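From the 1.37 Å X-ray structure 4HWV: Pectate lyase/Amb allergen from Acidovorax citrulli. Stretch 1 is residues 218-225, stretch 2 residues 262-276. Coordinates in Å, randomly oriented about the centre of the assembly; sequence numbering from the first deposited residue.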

# COMPACT_ATOMS: atom_id res chain seq x y z
N SER A 218 1.25 27.72 -13.22
CA SER A 218 0.72 29.03 -12.80
C SER A 218 0.05 29.06 -11.43
O SER A 218 0.28 29.98 -10.64
CB SER A 218 -0.17 29.65 -13.88
OG SER A 218 0.60 29.90 -15.04
N ASP A 219 -0.78 28.06 -11.14
CA ASP A 219 -1.46 27.98 -9.85
C ASP A 219 -0.61 27.30 -8.79
O ASP A 219 -0.88 27.41 -7.61
CB ASP A 219 -2.76 27.19 -9.99
CG ASP A 219 -3.78 27.89 -10.84
OD1 ASP A 219 -3.81 29.14 -10.84
OD2 ASP A 219 -4.54 27.18 -11.50
N GLY A 220 0.41 26.55 -9.22
CA GLY A 220 1.28 25.86 -8.29
C GLY A 220 1.10 24.35 -8.23
O GLY A 220 0.00 23.81 -8.45
N ARG A 221 2.19 23.65 -7.92
CA ARG A 221 2.16 22.20 -7.75
C ARG A 221 3.17 21.80 -6.71
O ARG A 221 4.19 22.47 -6.54
CB ARG A 221 2.55 21.48 -9.04
CG ARG A 221 1.62 21.67 -10.22
CD ARG A 221 0.28 20.94 -10.02
NE ARG A 221 -0.57 20.97 -11.21
CZ ARG A 221 -1.45 21.93 -11.49
NH1 ARG A 221 -1.60 22.95 -10.66
NH2 ARG A 221 -2.18 21.86 -12.60
N TRP A 222 2.90 20.68 -6.05
CA TRP A 222 3.92 19.99 -5.27
C TRP A 222 4.70 19.06 -6.18
O TRP A 222 4.10 18.30 -6.92
CB TRP A 222 3.27 19.13 -4.18
CG TRP A 222 2.67 19.92 -3.03
CD1 TRP A 222 1.36 20.31 -2.89
CD2 TRP A 222 3.36 20.42 -1.87
NE1 TRP A 222 1.21 21.01 -1.72
CE2 TRP A 222 2.41 21.11 -1.08
CE3 TRP A 222 4.69 20.35 -1.43
CZ2 TRP A 222 2.74 21.67 0.14
CZ3 TRP A 222 5.02 20.94 -0.22
CH2 TRP A 222 4.04 21.60 0.55
N ASN A 223 6.03 19.11 -6.09
CA ASN A 223 6.86 18.24 -6.91
C ASN A 223 7.87 17.50 -6.07
O ASN A 223 8.41 18.05 -5.11
CB ASN A 223 7.62 19.03 -7.98
CG ASN A 223 6.68 19.69 -8.98
OD1 ASN A 223 5.94 19.03 -9.71
ND2 ASN A 223 6.74 21.01 -9.05
N SER A 224 8.14 16.26 -6.49
CA SER A 224 9.13 15.39 -5.86
C SER A 224 10.21 15.00 -6.85
O SER A 224 10.08 15.21 -8.06
CB SER A 224 8.44 14.17 -5.27
OG SER A 224 7.80 14.50 -4.05
N GLU A 225 11.28 14.42 -6.33
CA GLU A 225 12.52 14.31 -7.08
C GLU A 225 12.96 12.90 -7.47
O GLU A 225 13.90 12.76 -8.26
CB GLU A 225 13.65 14.96 -6.27
CG GLU A 225 13.47 16.46 -6.09
CD GLU A 225 13.57 17.20 -7.40
OE1 GLU A 225 14.54 16.92 -8.13
OE2 GLU A 225 12.70 18.07 -7.70
N VAL A 262 -8.00 31.30 -3.52
CA VAL A 262 -7.15 32.44 -3.82
C VAL A 262 -7.21 32.62 -5.33
O VAL A 262 -7.11 31.63 -6.07
CB VAL A 262 -5.67 32.21 -3.34
CG1 VAL A 262 -4.84 33.47 -3.54
CG2 VAL A 262 -5.60 31.75 -1.88
N HIS A 263 -7.38 33.86 -5.78
CA HIS A 263 -7.59 34.16 -7.21
C HIS A 263 -8.52 33.17 -7.92
O HIS A 263 -8.22 32.68 -9.01
CB HIS A 263 -6.25 34.37 -7.96
CG HIS A 263 -5.27 33.25 -7.80
ND1 HIS A 263 -5.42 32.04 -8.44
CD2 HIS A 263 -4.13 33.16 -7.08
CE1 HIS A 263 -4.42 31.25 -8.12
NE2 HIS A 263 -3.62 31.90 -7.29
N GLY A 264 -9.64 32.86 -7.27
CA GLY A 264 -10.66 32.02 -7.87
C GLY A 264 -10.38 30.53 -7.81
O GLY A 264 -11.22 29.72 -8.24
N THR A 265 -9.23 30.14 -7.27
CA THR A 265 -8.83 28.74 -7.28
C THR A 265 -9.07 28.10 -5.93
O THR A 265 -8.59 28.57 -4.90
CB THR A 265 -7.35 28.59 -7.69
OG1 THR A 265 -7.21 28.99 -9.06
CG2 THR A 265 -6.87 27.15 -7.54
N ASP A 266 -9.85 27.02 -5.93
CA ASP A 266 -10.03 26.20 -4.74
C ASP A 266 -8.77 25.36 -4.57
O ASP A 266 -8.57 24.35 -5.26
CB ASP A 266 -11.26 25.31 -4.92
CG ASP A 266 -11.54 24.43 -3.71
OD1 ASP A 266 -10.67 24.27 -2.84
OD2 ASP A 266 -12.66 23.87 -3.63
N TYR A 267 -7.94 25.77 -3.62
CA TYR A 267 -6.66 25.10 -3.39
C TYR A 267 -6.74 23.75 -2.69
O TYR A 267 -5.72 23.09 -2.55
CB TYR A 267 -5.62 26.03 -2.77
CG TYR A 267 -4.90 26.83 -3.85
CD1 TYR A 267 -3.88 26.24 -4.59
CD2 TYR A 267 -5.25 28.14 -4.13
CE1 TYR A 267 -3.21 26.94 -5.58
CE2 TYR A 267 -4.60 28.86 -5.13
CZ TYR A 267 -3.57 28.26 -5.85
OH TYR A 267 -2.90 28.97 -6.82
N SER A 268 -7.94 23.32 -2.31
CA SER A 268 -8.12 21.95 -1.81
C SER A 268 -8.24 20.90 -2.91
O SER A 268 -8.28 19.71 -2.63
CB SER A 268 -9.33 21.85 -0.88
OG SER A 268 -10.54 21.92 -1.62
N GLY A 269 -8.29 21.34 -4.17
CA GLY A 269 -8.48 20.41 -5.27
C GLY A 269 -7.32 19.46 -5.52
O GLY A 269 -6.18 19.69 -5.07
N GLY A 270 -7.60 18.38 -6.25
CA GLY A 270 -6.62 17.34 -6.54
C GLY A 270 -5.38 17.79 -7.27
O GLY A 270 -4.33 17.15 -7.13
N ASP A 271 -5.46 18.88 -8.03
CA ASP A 271 -4.27 19.45 -8.69
C ASP A 271 -3.18 19.71 -7.65
O ASP A 271 -1.99 19.72 -7.96
CB ASP A 271 -4.57 20.81 -9.37
CG ASP A 271 -5.31 20.69 -10.70
OD1 ASP A 271 -5.36 19.60 -11.28
OD2 ASP A 271 -5.82 21.75 -11.17
N PHE A 272 -3.60 19.95 -6.41
CA PHE A 272 -2.72 20.45 -5.37
C PHE A 272 -2.38 19.39 -4.32
O PHE A 272 -1.92 19.70 -3.23
CB PHE A 272 -3.34 21.73 -4.77
CG PHE A 272 -3.78 22.69 -5.84
CD1 PHE A 272 -2.84 23.28 -6.66
CD2 PHE A 272 -5.12 22.97 -6.05
CE1 PHE A 272 -3.22 24.15 -7.67
CE2 PHE A 272 -5.51 23.84 -7.06
CZ PHE A 272 -4.55 24.42 -7.88
N LYS A 273 -2.57 18.11 -4.69
CA LYS A 273 -2.18 17.01 -3.82
C LYS A 273 -0.68 17.11 -3.50
O LYS A 273 0.11 17.65 -4.30
CB LYS A 273 -2.47 15.66 -4.48
CG LYS A 273 -1.61 15.36 -5.71
CD LYS A 273 -1.94 14.02 -6.34
CE LYS A 273 -3.26 14.12 -7.08
NZ LYS A 273 -3.74 12.80 -7.52
N VAL A 274 -0.29 16.59 -2.34
CA VAL A 274 1.11 16.58 -2.00
C VAL A 274 1.73 15.35 -2.64
O VAL A 274 1.69 14.24 -2.11
CB VAL A 274 1.32 16.59 -0.48
CG1 VAL A 274 2.80 16.63 -0.14
CG2 VAL A 274 0.62 17.79 0.18
N GLN A 275 2.32 15.57 -3.81
CA GLN A 275 2.88 14.52 -4.64
C GLN A 275 4.26 14.12 -4.14
O GLN A 275 5.19 14.92 -4.20
CB GLN A 275 2.96 15.03 -6.09
CG GLN A 275 3.56 14.06 -7.09
CD GLN A 275 2.88 12.71 -7.08
OE1 GLN A 275 3.30 11.78 -6.37
NE2 GLN A 275 1.80 12.58 -7.86
N HIS A 276 4.35 12.89 -3.63
CA HIS A 276 5.60 12.36 -3.09
C HIS A 276 6.38 11.51 -4.10
O HIS A 276 7.47 11.03 -3.77
CB HIS A 276 5.30 11.51 -1.85
CG HIS A 276 4.81 12.30 -0.68
ND1 HIS A 276 5.65 12.94 0.21
CD2 HIS A 276 3.55 12.53 -0.22
CE1 HIS A 276 4.93 13.54 1.15
NE2 HIS A 276 3.66 13.31 0.90
O HOH W 1 -3.92 24.31 -11.64
O HOH W 2 -6.24 30.32 -10.88
O HOH W 3 -1.52 21.18 -0.92
O HOH W 4 0.37 19.26 -6.55

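How do two backbones that run side by side hold together with only two direct hydrogen bonds? From Arg221 to Ser224 one chain follows the other in the same direction, with CA atoms 5.7 Å apart at Arg221 and Phe272 and 5.4 Å apart at Ser224 and His276. Near Trp222, water bridges the two backbones. Water 4 accepts from Trp222 N at 2.9 Å and donates to Asp271 O and Lys273 O, both at 2.8 Å, so a strand amide reaches two carbonyls it does not touch. Farther along, Ser224, with chi1 in the m well, turns its hydroxyl to the neighbouring backbone, and Ser224 OG donates to Gln275 O at 2.6 Å.

Why does the Trp222 side chain lie where it does? Its CA-to-CB bond points toward the other stretch, and chi1 of -72° (m) with chi2 of 96° brings the indole alongside that backbone. Val274, in its t rotamer, places CG2 over one face, 3.9 Å from the centroid of the five-membered ring and 16° off its normal, a CH-pi contact. The polar edge is served as well: water 3 accepts from Trp222 NE1 at 2.8 Å and donates to Phe272 O at 2.8 Å, so the buried nitrogen keeps a partner.

What bends Arg221 back across the contact? Its CB points sideways, but two successive m torsions, chi1 -64° and chi2 -71°, fold the chain so that its end comes nearer. Arg221 NH1 then donates to Gly220 O at 2.9 Å, which anchors the guanidinium to the carbonyl of the residue before it. Asp271 CG lies over one face of the group, and the long salt bridge from Arg221 NH2 to Asp271 OD2, 3.9 Å, is a matter of charge alone, since the oxygen sits well out of the guanidinium plane. Water 1 supplies directional bonds, accepting from Arg221 NH1 at 2.9 Å and donating to Asp219 OD2 at 2.9 Å and Asp271 OD2 at 3.2 Å.

How is the Asp219 end fastened? Tyr267 has a CB that points sideways, yet its long ring carries the hydroxyl across, and Tyr267 OH donates to Asp219 O at 2.7 Å. The CA-to-CB bond of Asp219 points toward the second stretch, and with chi1 m its two carboxylate oxygens take different waters: water 2 donates to Asp219 OD1 at 2.7 Å and also bonds Thr265 OG1 and His263 ND1. Beside it, Gly220 has backbone angles (107/150) at which a CB would jam against the preceding carbonyl oxygen, and Gly220 O approaches the edge of the Phe272 ring, 3.3 Å from Phe272 CE1.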